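CmeC (Campylobacter jejuni, PDB 4MT4) probably serves as the trimeric outer membrane channel of a drug efflux system. Local coordinates at residues 18-23 with 372-377; 141-146 with 275-280; 147-152 with 461-466; 204-209 with 410-415; 395-400 with 416-421. All coordinates share one frame; numbering follows the deposited sequence.

Interaction 1: 18-23 with 372-377; sequences NKLGAL and ALVARK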
# COMPACT_ATOMS: atom_id res chain seq x y z
N ASN B 18 29.47 18.18 -11.80
CA ASN B 18 28.60 18.40 -12.95
C ASN B 18 28.90 17.49 -14.14
O ASN B 18 28.35 17.66 -15.22
CB ASN B 18 28.67 19.86 -13.39
CG ASN B 18 28.12 20.80 -12.34
OD1 ASN B 18 26.91 20.97 -12.22
ND2 ASN B 18 29.01 21.42 -11.58
N LYS B 19 29.79 16.52 -13.92
CA LYS B 19 30.15 15.57 -14.96
C LYS B 19 29.40 14.25 -14.78
O LYS B 19 29.47 13.36 -15.62
CB LYS B 19 31.66 15.32 -14.96
CG LYS B 19 32.45 16.53 -15.39
CD LYS B 19 32.05 16.96 -16.79
CE LYS B 19 32.74 16.13 -17.86
NZ LYS B 19 32.48 16.69 -19.22
N LEU B 20 28.67 14.15 -13.67
CA LEU B 20 27.98 12.92 -13.31
C LEU B 20 26.91 12.55 -14.33
O LEU B 20 26.71 11.38 -14.64
CB LEU B 20 27.36 13.05 -11.92
CG LEU B 20 26.59 11.83 -11.41
CD1 LEU B 20 27.47 10.59 -11.41
CD2 LEU B 20 26.04 12.10 -10.01
N GLY B 21 26.23 13.56 -14.86
CA GLY B 21 25.19 13.34 -15.85
C GLY B 21 25.46 14.05 -17.16
O GLY B 21 24.54 14.39 -17.90
N ALA B 22 26.74 14.28 -17.45
CA ALA B 22 27.12 14.97 -18.68
C ALA B 22 28.07 14.11 -19.51
O ALA B 22 29.04 13.56 -18.99
CB ALA B 22 27.76 16.31 -18.36
N LEU B 23 27.78 14.01 -20.80
CA LEU B 23 28.67 13.31 -21.72
C LEU B 23 29.92 14.15 -21.98
O LEU B 23 29.91 15.36 -21.76
CB LEU B 23 27.95 12.99 -23.04
CG LEU B 23 26.81 11.98 -22.94
CD1 LEU B 23 26.15 11.78 -24.30
CD2 LEU B 23 27.31 10.65 -22.40
N ALA B 372 18.92 9.01 -12.27
CA ALA B 372 18.34 9.90 -13.27
C ALA B 372 19.42 10.56 -14.13
O ALA B 372 19.26 10.68 -15.34
CB ALA B 372 17.48 10.95 -12.60
N LEU B 373 20.51 10.97 -13.49
CA LEU B 373 21.61 11.61 -14.20
C LEU B 373 22.35 10.64 -15.10
O LEU B 373 22.63 10.94 -16.26
CB LEU B 373 22.58 12.25 -13.20
CG LEU B 373 22.09 13.51 -12.50
CD1 LEU B 373 23.09 13.97 -11.45
CD2 LEU B 373 21.81 14.62 -13.50
N VAL B 374 22.67 9.46 -14.57
CA VAL B 374 23.40 8.45 -15.33
C VAL B 374 22.54 7.89 -16.46
O VAL B 374 23.02 7.71 -17.58
CB VAL B 374 23.87 7.29 -14.43
CG1 VAL B 374 24.48 6.18 -15.26
CG2 VAL B 374 24.88 7.79 -13.40
N ALA B 375 21.27 7.64 -16.18
CA ALA B 375 20.35 7.11 -17.18
C ALA B 375 20.18 8.08 -18.34
O ALA B 375 20.15 7.68 -19.50
CB ALA B 375 19.00 6.78 -16.56
N ARG B 376 20.06 9.37 -18.01
CA ARG B 376 19.84 10.40 -19.01
C ARG B 376 20.95 10.42 -20.07
O ARG B 376 20.67 10.44 -21.27
CB ARG B 376 19.72 11.77 -18.33
CG ARG B 376 18.92 12.82 -19.10
CD ARG B 376 19.70 13.40 -20.27
NE ARG B 376 21.06 13.78 -19.87
CZ ARG B 376 22.03 14.09 -20.73
NH1 ARG B 376 21.80 14.06 -22.04
NH2 ARG B 376 23.23 14.42 -20.28
N LYS B 377 22.20 10.40 -19.61
CA LYS B 377 23.33 10.46 -20.53
C LYS B 377 23.59 9.12 -21.22
O LYS B 377 24.13 9.08 -22.32
CB LYS B 377 24.59 10.93 -19.79
CG LYS B 377 25.14 9.93 -18.78
CD LYS B 377 26.45 10.43 -18.18
CE LYS B 377 27.08 9.40 -17.26
NZ LYS B 377 28.36 9.89 -16.68
O HOH W 1 21.31 15.56 -17.27
O HOH W 2 22.24 13.36 -17.11
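The guanidinium of R376 meets the loop 18-23 edge-on: G21 O lies in its plane at one rim, with a water at the same edge. NH2 donates to G21 O at 2.7 Å, and the oxygen sits only 7° out of the guanidinium plane. Bends at chi2 and chi3 bring the arginine tip to the loop. The closer of two waters near NE accepts from it and lies 2.6 Å from both G21 O and L373 O. K377 comes in differently. Its CG takes the crowded position between N and carbonyl carbon (chi1 68°), and the chain then runs straight past G21 so that NZ donates to L20 O at 3.0 Å, well above that carbonyl's plane. L20 CD2 touches L373 CD1 at 3.8 Å, the two leucines crossing at about a right angle, while L23 CD2 lies against K377 CB. G21, third residue of the type I turn K19-A22, brings CA to 3.5 Å from L373 O. R376 also forms a salt bridge with E26 and a hydrogen bond with Y435 OH; L20 packs on Y245 of a second subunit. Two cationic side chains thus hold consecutive carbonyls, fastening the N-terminal segment to long helix 339-405 through its backbone oxygens.

Interaction 2: 141-146 with 275-280; sequences FKASEY and IGSSLE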
# COMPACT_ATOMS: atom_id res chain seq x y z
N PHE B 141 0.70 21.78 8.87
CA PHE B 141 0.13 22.50 7.73
C PHE B 141 1.20 22.77 6.68
O PHE B 141 0.96 22.59 5.48
CB PHE B 141 -0.50 23.82 8.18
CG PHE B 141 -0.82 24.74 7.04
CD1 PHE B 141 -1.87 24.47 6.18
CD2 PHE B 141 -0.06 25.88 6.82
CE1 PHE B 141 -2.17 25.31 5.13
CE2 PHE B 141 -0.35 26.73 5.77
CZ PHE B 141 -1.40 26.45 4.92
N LYS B 142 2.38 23.19 7.12
CA LYS B 142 3.50 23.44 6.22
C LYS B 142 3.91 22.16 5.50
O LYS B 142 4.32 22.19 4.34
CB LYS B 142 4.69 24.02 6.98
CG LYS B 142 4.52 25.47 7.41
CD LYS B 142 5.81 26.03 7.98
CE LYS B 142 5.68 27.51 8.31
NZ LYS B 142 6.97 28.08 8.81
N ALA B 143 3.79 21.04 6.20
CA ALA B 143 4.09 19.74 5.61
C ALA B 143 3.06 19.37 4.55
O ALA B 143 3.39 18.76 3.54
CB ALA B 143 4.15 18.67 6.69
N SER B 144 1.81 19.77 4.79
CA SER B 144 0.73 19.50 3.84
C SER B 144 0.90 20.34 2.58
O SER B 144 0.48 19.94 1.49
CB SER B 144 -0.63 19.78 4.48
OG SER B 144 -0.80 21.16 4.75
N GLU B 145 1.51 21.52 2.73
CA GLU B 145 1.79 22.38 1.59
C GLU B 145 2.87 21.78 0.71
O GLU B 145 2.77 21.77 -0.52
CB GLU B 145 2.20 23.78 2.05
CG GLU B 145 1.06 24.63 2.58
CD GLU B 145 1.49 26.03 2.94
OE1 GLU B 145 2.52 26.18 3.64
OE2 GLU B 145 0.82 26.99 2.50
N TYR B 146 3.92 21.26 1.35
CA TYR B 146 5.01 20.61 0.64
C TYR B 146 4.54 19.29 0.02
O TYR B 146 5.03 18.88 -1.03
CB TYR B 146 6.19 20.36 1.58
CG TYR B 146 6.87 21.63 2.06
CD1 TYR B 146 6.98 22.73 1.23
CD2 TYR B 146 7.39 21.72 3.35
CE1 TYR B 146 7.60 23.89 1.66
CE2 TYR B 146 8.00 22.87 3.79
CZ TYR B 146 8.11 23.95 2.94
OH TYR B 146 8.72 25.11 3.38
N ILE B 275 11.49 16.42 0.71
CA ILE B 275 12.47 16.63 1.76
C ILE B 275 11.97 17.68 2.74
O ILE B 275 12.12 17.53 3.96
CB ILE B 275 13.84 17.07 1.19
CG1 ILE B 275 14.43 15.96 0.30
CG2 ILE B 275 14.81 17.41 2.31
CD1 ILE B 275 15.81 16.27 -0.23
N GLY B 276 11.36 18.74 2.21
CA GLY B 276 10.79 19.79 3.04
C GLY B 276 9.63 19.28 3.86
O GLY B 276 9.50 19.61 5.04
N SER B 277 8.77 18.48 3.24
CA SER B 277 7.64 17.86 3.92
C SER B 277 8.12 16.96 5.06
O SER B 277 7.58 17.00 6.16
CB SER B 277 6.80 17.05 2.94
OG SER B 277 5.88 16.22 3.63
N SER B 278 9.13 16.16 4.77
CA SER B 278 9.68 15.24 5.76
C SER B 278 10.32 16.02 6.90
O SER B 278 10.31 15.58 8.05
CB SER B 278 10.70 14.30 5.10
OG SER B 278 11.01 13.22 5.95
N LEU B 279 10.88 17.18 6.58
CA LEU B 279 11.48 18.05 7.59
C LEU B 279 10.42 18.59 8.54
O LEU B 279 10.57 18.51 9.76
CB LEU B 279 12.23 19.20 6.93
CG LEU B 279 12.85 20.22 7.89
CD1 LEU B 279 14.05 19.61 8.61
CD2 LEU B 279 13.24 21.51 7.17
N GLU B 280 9.35 19.14 7.98
CA GLU B 280 8.29 19.76 8.77
C GLU B 280 7.58 18.75 9.66
O GLU B 280 7.13 19.09 10.76
CB GLU B 280 7.28 20.45 7.86
CG GLU B 280 7.83 21.66 7.12
CD GLU B 280 8.11 22.84 8.04
OE1 GLU B 280 7.64 22.84 9.20
OE2 GLU B 280 8.80 23.78 7.59
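Y146 and E280 both carry CG anti to the carbonyl carbon (chi1 -67° for each), which sends the ring and the carboxylate chain into the space between two helices; a bend at chi2 of E280 then turns its carboxylate toward K142. The setting is the long-helix bundle of an outer membrane factor, where helix 129-195 and helix 273-293 run antiparallel at 165°, their local axes approaching to 7.9 Å. That closeness rests on small residues. A143 and S277 face each other with CA atoms 4.4 Å apart, and the ring of Y146 lies directly against the backbone of G276, CD2 to C 3.4 Å. Y146 CB meets S277 CB, while E280 CG arrives at the ring edge, near its plane, beside CE2. Nearer its backbone, E280 packs CB on A143 CB. The aliphatic part of K142 crosses the carboxylate obliquely, CD against both oxygens; NZ itself stays 4.8 Å from OE2, so the opposite charges probably attract without forming an ion pair. S277 OG, anti to its own backbone N, finds its polar partner in D147, one residue past Y146. Helices 58-79 and 456-463 pack on other sides of segment 141-146. Within that segment, S144 OG donates to a lone pair of F141 O in a very short bond of 2.4 Å.

Interaction 3: 147-152 with 461-466; sequences DYEAAR and KEESKN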
# COMPACT_ATOMS: atom_id res chain seq x y z
N ASP B 147 3.60 18.63 0.69
CA ASP B 147 3.00 17.41 0.17
C ASP B 147 2.17 17.70 -1.07
O ASP B 147 2.08 16.87 -1.98
CB ASP B 147 2.13 16.73 1.23
CG ASP B 147 2.94 15.94 2.24
OD1 ASP B 147 4.11 15.61 1.94
OD2 ASP B 147 2.41 15.64 3.33
N TYR B 148 1.57 18.89 -1.12
CA TYR B 148 0.80 19.30 -2.28
C TYR B 148 1.71 19.59 -3.47
O TYR B 148 1.41 19.24 -4.60
CB TYR B 148 -0.05 20.54 -1.97
CG TYR B 148 -0.75 21.12 -3.18
CD1 TYR B 148 -1.88 20.51 -3.71
CD2 TYR B 148 -0.27 22.27 -3.80
CE1 TYR B 148 -2.52 21.04 -4.81
CE2 TYR B 148 -0.91 22.80 -4.90
CZ TYR B 148 -2.03 22.19 -5.41
OH TYR B 148 -2.67 22.71 -6.51
N GLU B 149 2.84 20.24 -3.19
CA GLU B 149 3.84 20.52 -4.21
C GLU B 149 4.43 19.23 -4.75
O GLU B 149 4.67 19.10 -5.95
CB GLU B 149 4.95 21.41 -3.64
CG GLU B 149 4.49 22.79 -3.19
CD GLU B 149 4.32 23.76 -4.34
OE1 GLU B 149 4.35 23.33 -5.51
OE2 GLU B 149 4.16 24.97 -4.07
N ALA B 150 4.65 18.27 -3.85
CA ALA B 150 5.16 16.96 -4.23
C ALA B 150 4.14 16.22 -5.08
O ALA B 150 4.49 15.55 -6.05
CB ALA B 150 5.51 16.15 -3.00
N ALA B 151 2.87 16.35 -4.72
CA ALA B 151 1.79 15.71 -5.45
C ALA B 151 1.61 16.34 -6.83
O ALA B 151 1.35 15.65 -7.81
CB ALA B 151 0.49 15.78 -4.66
N ARG B 152 1.76 17.66 -6.89
CA ARG B 152 1.64 18.39 -8.15
C ARG B 152 2.72 17.95 -9.13
O ARG B 152 2.42 17.64 -10.29
CB ARG B 152 1.73 19.90 -7.91
CG ARG B 152 1.29 20.75 -9.09
CD ARG B 152 1.37 22.24 -8.76
NE ARG B 152 0.63 23.06 -9.71
CZ ARG B 152 1.14 23.58 -10.81
NH1 ARG B 152 0.38 24.32 -11.61
NH2 ARG B 152 2.41 23.37 -11.12
N LYS B 461 -1.43 29.10 -4.18
CA LYS B 461 -2.65 29.78 -4.62
C LYS B 461 -2.55 30.22 -6.07
O LYS B 461 -3.52 30.14 -6.82
CB LYS B 461 -2.94 30.98 -3.72
CG LYS B 461 -4.19 31.76 -4.11
CD LYS B 461 -4.59 32.76 -3.03
CE LYS B 461 -5.90 33.44 -3.39
NZ LYS B 461 -6.42 34.30 -2.29
N GLU B 462 -1.37 30.68 -6.47
CA GLU B 462 -1.15 31.15 -7.84
C GLU B 462 -1.19 30.00 -8.85
O GLU B 462 -1.71 30.16 -9.96
CB GLU B 462 0.19 31.89 -7.94
CG GLU B 462 0.66 32.17 -9.36
CD GLU B 462 -0.33 32.99 -10.16
OE1 GLU B 462 -0.95 33.91 -9.59
OE2 GLU B 462 -0.50 32.69 -11.37
N GLU B 463 -0.64 28.85 -8.48
CA GLU B 463 -0.52 27.73 -9.40
C GLU B 463 -1.74 26.80 -9.38
O GLU B 463 -1.86 25.90 -10.21
CB GLU B 463 0.74 26.92 -9.09
CG GLU B 463 0.68 26.15 -7.78
CD GLU B 463 2.02 25.58 -7.37
OE1 GLU B 463 3.00 25.75 -8.13
OE2 GLU B 463 2.10 24.95 -6.30
N SER B 464 -2.65 27.03 -8.43
CA SER B 464 -3.86 26.22 -8.32
C SER B 464 -5.08 26.97 -8.85
O SER B 464 -6.22 26.64 -8.53
CB SER B 464 -4.10 25.80 -6.87
OG SER B 464 -2.97 25.15 -6.33
N LYS B 465 -4.81 27.99 -9.67
CA LYS B 465 -5.85 28.85 -10.23
C LYS B 465 -6.94 28.08 -10.98
O LYS B 465 -8.12 28.40 -10.85
CB LYS B 465 -5.20 29.87 -11.17
CG LYS B 465 -4.03 29.29 -11.94
CD LYS B 465 -3.40 30.29 -12.89
CE LYS B 465 -4.17 30.40 -14.19
NZ LYS B 465 -3.34 30.99 -15.28
N ASN B 466 -6.53 27.08 -11.75
CA ASN B 466 -7.46 26.36 -12.61
C ASN B 466 -7.92 25.02 -12.05
O ASN B 466 -8.62 24.26 -12.72
CB ASN B 466 -6.83 26.14 -13.99
CG ASN B 466 -6.51 27.44 -14.70
OD1 ASN B 466 -5.40 27.62 -15.21
ND2 ASN B 466 -7.47 28.35 -14.73
O HOH W 3 -1.91 22.84 -9.05
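Hydrogen bonds join the tips of Y148 and R152 to the end of helix 456-463. Y148, its CG anti to the backbone N, reaches across to S464, where OH and OG lie a very short 2.5 Å apart; S464 OG is also bonded to I460 O. R152 NH1 donates to E463 O at 3.1 Å, along a lone pair though 28° out of the guanidinium plane. One water joins both: it accepts from R152 NE at 2.6 Å, donates to E463 O and lies 2.7 Å from Y148 OH. Stacking comes next. The E463 carboxylate is stacked on the R152 guanidinium, planes 3° apart, and E463 CB lies over one guanidinium face. The charges therefore meet only through a long salt bridge, NH2 to OE1 3.9 Å, with no N-H aimed at the oxygen. Like charges are the third element: E149 OE1 and E463 OE2 stand 2.9 Å apart, two acceptors with their carboxylate planes at 71°. Such closeness suggests a shared proton or a raised pKa on one of them, with R152 probably offsetting some repulsion. At this helix C-terminus, the last carbonyl and first non-helical residue are bound from the flank of helix 129-195 in the outer membrane factor's helical bundle.

Interaction 4: 204-209 with 410-415; sequences LAQARA and SLQDYL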
# COMPACT_ATOMS: atom_id res chain seq x y z
N LEU B 204 4.75 -20.69 -49.81
CA LEU B 204 3.43 -20.13 -49.54
C LEU B 204 3.13 -20.16 -48.05
O LEU B 204 2.50 -19.24 -47.51
CB LEU B 204 2.36 -20.89 -50.32
CG LEU B 204 0.92 -20.41 -50.12
CD1 LEU B 204 0.76 -18.98 -50.63
CD2 LEU B 204 -0.07 -21.34 -50.81
N ALA B 205 3.57 -21.22 -47.38
CA ALA B 205 3.36 -21.36 -45.94
C ALA B 205 4.19 -20.35 -45.17
O ALA B 205 3.77 -19.85 -44.13
CB ALA B 205 3.70 -22.78 -45.50
N GLN B 206 5.38 -20.04 -45.69
CA GLN B 206 6.26 -19.06 -45.06
C GLN B 206 5.69 -17.65 -45.19
O GLN B 206 5.81 -16.83 -44.28
CB GLN B 206 7.66 -19.12 -45.66
CG GLN B 206 8.45 -20.35 -45.27
CD GLN B 206 9.88 -20.32 -45.77
OE1 GLN B 206 10.15 -19.88 -46.89
NE2 GLN B 206 10.81 -20.77 -44.94
N ALA B 207 5.06 -17.38 -46.33
CA ALA B 207 4.43 -16.09 -46.57
C ALA B 207 3.18 -15.94 -45.70
O ALA B 207 2.85 -14.84 -45.25
CB ALA B 207 4.08 -15.92 -48.04
N ARG B 208 2.49 -17.05 -45.47
CA ARG B 208 1.28 -17.05 -44.66
C ARG B 208 1.61 -16.94 -43.18
O ARG B 208 0.96 -16.20 -42.44
CB ARG B 208 0.46 -18.31 -44.92
CG ARG B 208 -0.74 -18.47 -44.01
CD ARG B 208 -1.90 -19.15 -44.72
NE ARG B 208 -3.02 -18.23 -44.93
CZ ARG B 208 -4.01 -18.05 -44.07
NH1 ARG B 208 -4.04 -18.73 -42.93
NH2 ARG B 208 -4.98 -17.18 -44.34
N ALA B 209 2.63 -17.68 -42.74
CA ALA B 209 3.10 -17.61 -41.36
C ALA B 209 3.56 -16.19 -41.03
O ALA B 209 3.31 -15.69 -39.94
CB ALA B 209 4.23 -18.60 -41.13
N SER B 410 16.31 -15.98 -51.27
CA SER B 410 15.18 -16.78 -50.82
C SER B 410 14.17 -15.91 -50.08
O SER B 410 14.52 -14.88 -49.51
CB SER B 410 15.65 -17.92 -49.92
OG SER B 410 16.20 -17.42 -48.71
N LEU B 411 12.91 -16.33 -50.10
CA LEU B 411 11.84 -15.62 -49.40
C LEU B 411 12.12 -15.54 -47.91
O LEU B 411 11.88 -14.51 -47.27
CB LEU B 411 10.49 -16.30 -49.65
CG LEU B 411 9.28 -15.74 -48.89
CD1 LEU B 411 8.97 -14.31 -49.33
CD2 LEU B 411 8.07 -16.64 -49.08
N GLN B 412 12.64 -16.63 -47.36
CA GLN B 412 12.96 -16.72 -45.94
C GLN B 412 13.98 -15.67 -45.52
O GLN B 412 13.79 -14.99 -44.51
CB GLN B 412 13.50 -18.12 -45.62
CG GLN B 412 13.99 -18.29 -44.19
CD GLN B 412 14.53 -19.67 -43.93
OE1 GLN B 412 14.34 -20.59 -44.73
NE2 GLN B 412 15.22 -19.84 -42.80
N ASP B 413 15.05 -15.53 -46.29
CA ASP B 413 16.07 -14.52 -46.02
C ASP B 413 15.51 -13.11 -46.18
O ASP B 413 15.91 -12.19 -45.48
CB ASP B 413 17.27 -14.71 -46.95
CG ASP B 413 18.21 -15.80 -46.47
OD1 ASP B 413 17.80 -16.62 -45.62
OD2 ASP B 413 19.37 -15.84 -46.94
N TYR B 414 14.56 -12.95 -47.10
CA TYR B 414 13.95 -11.65 -47.35
C TYR B 414 13.02 -11.24 -46.21
O TYR B 414 13.05 -10.10 -45.76
CB TYR B 414 13.19 -11.66 -48.68
CG TYR B 414 12.33 -10.44 -48.90
CD1 TYR B 414 12.89 -9.18 -49.00
CD2 TYR B 414 10.95 -10.56 -49.00
CE1 TYR B 414 12.10 -8.06 -49.20
CE2 TYR B 414 10.15 -9.45 -49.20
CZ TYR B 414 10.73 -8.20 -49.30
OH TYR B 414 9.95 -7.09 -49.49
N LEU B 415 12.21 -12.18 -45.75
CA LEU B 415 11.30 -11.93 -44.63
C LEU B 415 12.06 -11.62 -43.35
O LEU B 415 11.63 -10.80 -42.54
CB LEU B 415 10.38 -13.14 -44.41
CG LEU B 415 9.39 -13.47 -45.53
CD1 LEU B 415 8.55 -14.68 -45.16
CD2 LEU B 415 8.50 -12.27 -45.83
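S410 OG is the best-held polar side-chain atom here, gripped by one bond within the two segments: D413 N donates to it at 3.3 Å and 160°, the N-cap bond that opens helix 411-445. The serine itself stays clear of helix 204-209, and the meeting is left to the residues that follow. The helices run almost parallel, 16° apart, with local axes 10.4 Å from each other, so side chains must bridge the gap. Q206 does most of this. Its chain, extended beyond CG, carries the amide across to Q412, whose own extended chain lies obliquely to it; the amide planes stand 82° apart. Q206 NE2 comes to 3.5 Å from Q412 OE1, a polar approach that falls short of a hydrogen bond, and also lies near Q412 CB. Beside the amides, leucine methyls make the rest of the contact. L411, with CG anti to its backbone N, brings CD2 to A207 CB at 4.2 Å and near Q206 CB, while one turn later L415 sets CD1 3.6 Å from Q206 O. Helix 129-195 packs on A207 through N190, and A205 touches I396 of a third subunit. With loosely spaced polar tips and methyl contacts, the pair is bound by packing rather than by directed bonds, in the part of helix 201-236 predicted to be a coiled coil.

Interaction 5: 395-400 with 416-421; sequences RIYEIA and EARQNW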
# COMPACT_ATOMS: atom_id res chain seq x y z
N ARG B 395 18.82 -0.16 -44.83
CA ARG B 395 19.60 -0.28 -46.05
C ARG B 395 19.77 -1.75 -46.43
O ARG B 395 19.73 -2.10 -47.61
CB ARG B 395 20.97 0.38 -45.90
CG ARG B 395 21.84 0.32 -47.15
CD ARG B 395 21.14 0.97 -48.33
NE ARG B 395 21.95 0.90 -49.55
CZ ARG B 395 21.47 0.53 -50.74
NH1 ARG B 395 20.19 0.20 -50.87
NH2 ARG B 395 22.27 0.49 -51.80
N ILE B 396 19.96 -2.59 -45.42
CA ILE B 396 20.03 -4.04 -45.62
C ILE B 396 18.74 -4.56 -46.25
O ILE B 396 18.77 -5.37 -47.18
CB ILE B 396 20.30 -4.78 -44.30
CG1 ILE B 396 21.70 -4.47 -43.78
CG2 ILE B 396 20.12 -6.28 -44.48
CD1 ILE B 396 21.99 -5.04 -42.41
N TYR B 397 17.61 -4.07 -45.75
CA TYR B 397 16.31 -4.46 -46.28
C TYR B 397 16.12 -3.99 -47.72
O TYR B 397 15.59 -4.72 -48.55
CB TYR B 397 15.18 -3.89 -45.41
CG TYR B 397 13.84 -3.93 -46.10
CD1 TYR B 397 13.14 -5.12 -46.25
CD2 TYR B 397 13.26 -2.77 -46.61
CE1 TYR B 397 11.92 -5.16 -46.89
CE2 TYR B 397 12.04 -2.79 -47.25
CZ TYR B 397 11.37 -3.99 -47.39
OH TYR B 397 10.15 -4.03 -48.02
N GLU B 398 16.55 -2.76 -48.00
CA GLU B 398 16.40 -2.18 -49.33
C GLU B 398 17.16 -3.00 -50.37
O GLU B 398 16.67 -3.20 -51.49
CB GLU B 398 16.88 -0.73 -49.35
CG GLU B 398 15.97 0.23 -48.60
CD GLU B 398 16.51 1.64 -48.57
OE1 GLU B 398 17.73 1.82 -48.78
OE2 GLU B 398 15.72 2.58 -48.35
N ILE B 399 18.34 -3.47 -50.01
CA ILE B 399 19.13 -4.31 -50.90
C ILE B 399 18.51 -5.70 -51.01
O ILE B 399 18.46 -6.29 -52.09
CB ILE B 399 20.59 -4.44 -50.42
CG1 ILE B 399 21.24 -3.06 -50.30
CG2 ILE B 399 21.39 -5.32 -51.37
CD1 ILE B 399 22.65 -3.10 -49.76
N ALA B 400 18.02 -6.21 -49.88
CA ALA B 400 17.43 -7.55 -49.83
C ALA B 400 16.15 -7.63 -50.66
O ALA B 400 15.80 -8.69 -51.18
CB ALA B 400 17.15 -7.96 -48.39
N GLU B 416 13.20 -12.28 -43.18
CA GLU B 416 14.05 -12.07 -42.01
C GLU B 416 14.63 -10.66 -41.99
O GLU B 416 14.61 -9.99 -40.96
CB GLU B 416 15.17 -13.11 -41.98
CG GLU B 416 16.24 -12.83 -40.93
CD GLU B 416 17.36 -13.86 -40.95
OE1 GLU B 416 17.09 -15.03 -41.28
OE2 GLU B 416 18.51 -13.48 -40.63
N ALA B 417 15.15 -10.22 -43.13
CA ALA B 417 15.76 -8.90 -43.24
C ALA B 417 14.72 -7.81 -42.97
O ALA B 417 15.03 -6.78 -42.38
CB ALA B 417 16.38 -8.72 -44.61
N ARG B 418 13.50 -8.07 -43.42
CA ARG B 418 12.38 -7.15 -43.22
C ARG B 418 11.95 -7.11 -41.76
O ARG B 418 11.63 -6.05 -41.22
CB ARG B 418 11.21 -7.57 -44.11
CG ARG B 418 9.91 -6.83 -43.87
CD ARG B 418 8.80 -7.44 -44.72
NE ARG B 418 7.47 -7.05 -44.27
CZ ARG B 418 6.77 -6.05 -44.79
NH1 ARG B 418 7.27 -5.34 -45.79
NH2 ARG B 418 5.57 -5.76 -44.31
N GLN B 419 11.95 -8.27 -41.11
CA GLN B 419 11.61 -8.37 -39.69
C GLN B 419 12.65 -7.66 -38.84
O GLN B 419 12.32 -7.05 -37.82
CB GLN B 419 11.49 -9.83 -39.27
CG GLN B 419 11.11 -10.04 -37.81
CD GLN B 419 9.65 -9.74 -37.53
OE1 GLN B 419 9.30 -8.66 -37.06
NE2 GLN B 419 8.79 -10.70 -37.83
N ASN B 420 13.90 -7.73 -39.26
CA ASN B 420 15.00 -7.09 -38.55
C ASN B 420 14.89 -5.57 -38.58
O ASN B 420 15.18 -4.91 -37.58
CB ASN B 420 16.34 -7.53 -39.14
CG ASN B 420 16.68 -8.97 -38.82
OD1 ASN B 420 16.15 -9.55 -37.87
ND2 ASN B 420 17.57 -9.57 -39.60
N TRP B 421 14.49 -5.02 -39.72
CA TRP B 421 14.27 -3.59 -39.85
C TRP B 421 13.14 -3.15 -38.93
O TRP B 421 13.24 -2.13 -38.24
CB TRP B 421 13.95 -3.21 -41.30
CG TRP B 421 13.64 -1.75 -41.49
CD1 TRP B 421 14.13 -0.71 -40.75
CD2 TRP B 421 12.77 -1.17 -42.47
NE1 TRP B 421 13.61 0.48 -41.22
CE2 TRP B 421 12.78 0.22 -42.27
CE3 TRP B 421 11.98 -1.70 -43.50
CZ2 TRP B 421 12.03 1.09 -43.06
CZ3 TRP B 421 11.24 -0.83 -44.28
CH2 TRP B 421 11.27 0.55 -44.06
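R395 takes no part in the contact with segment 416-421. Its NH1 forms a long salt bridge with E398 one turn on, and its NE pairs with E201 of a second subunit. The setting is an antiparallel helical hairpin: helices 339-405 and 411-445, joined by a short connection, cross at -155° with local axes 8.7 Å apart. I396 follows, turning a branch inward so that CG2 meets A417 CB at 4.5 Å, a light touch; it also packs on A205 of the second subunit. Y397 carries the contact. With CG anti to the backbone N (chi1 164°), its ring is laid in the groove between R418 and W421. On the W421 side CE3 sits over one ring face, 3.5 Å from Y397 CD2, but the six-membered ring is slid well aside, centroids 5.1 Å apart and planes at 27°, so the two aromatics barely overlap. On the other flank R418 runs alongside the tyrosine in the same direction, its CB 3.7 Å from CE1. Y397 OH ends near the guanidinium edge, while R418 NH2 has its hydrogen bond with A179 O, which anchors the arginine to helix 129-195. W421 NE1 in turn bonds weakly to E390. One turn beyond I396, A400 closes the segment, its CB 3.9 Å from A417 CB.

How the interactions relate
Interactions 2 and 5 are the buried ones, both antiparallel helix pairs: small residues meet in each, but in 5 Y397 carries most of the contact. Interactions 1, 3 and 4 are only partly buried. Charge and backbone carbonyls dominate in 1 and 3, where a loop or a helix end is fixed to a long helix, whereas 4 is loose packing between parallel helices. Interactions 2 and 3 share helix 129-195 and touch through S277 and D147, with centres about 13 Å apart. Far along the bundle, 4 and 5 share helix 411-445, their Y414 and Y397 packing together. Helix 339-405 serves both 1 and 5. Interactions 1, 4 and 5 touch neighbouring subunits; 2 and 3 do not.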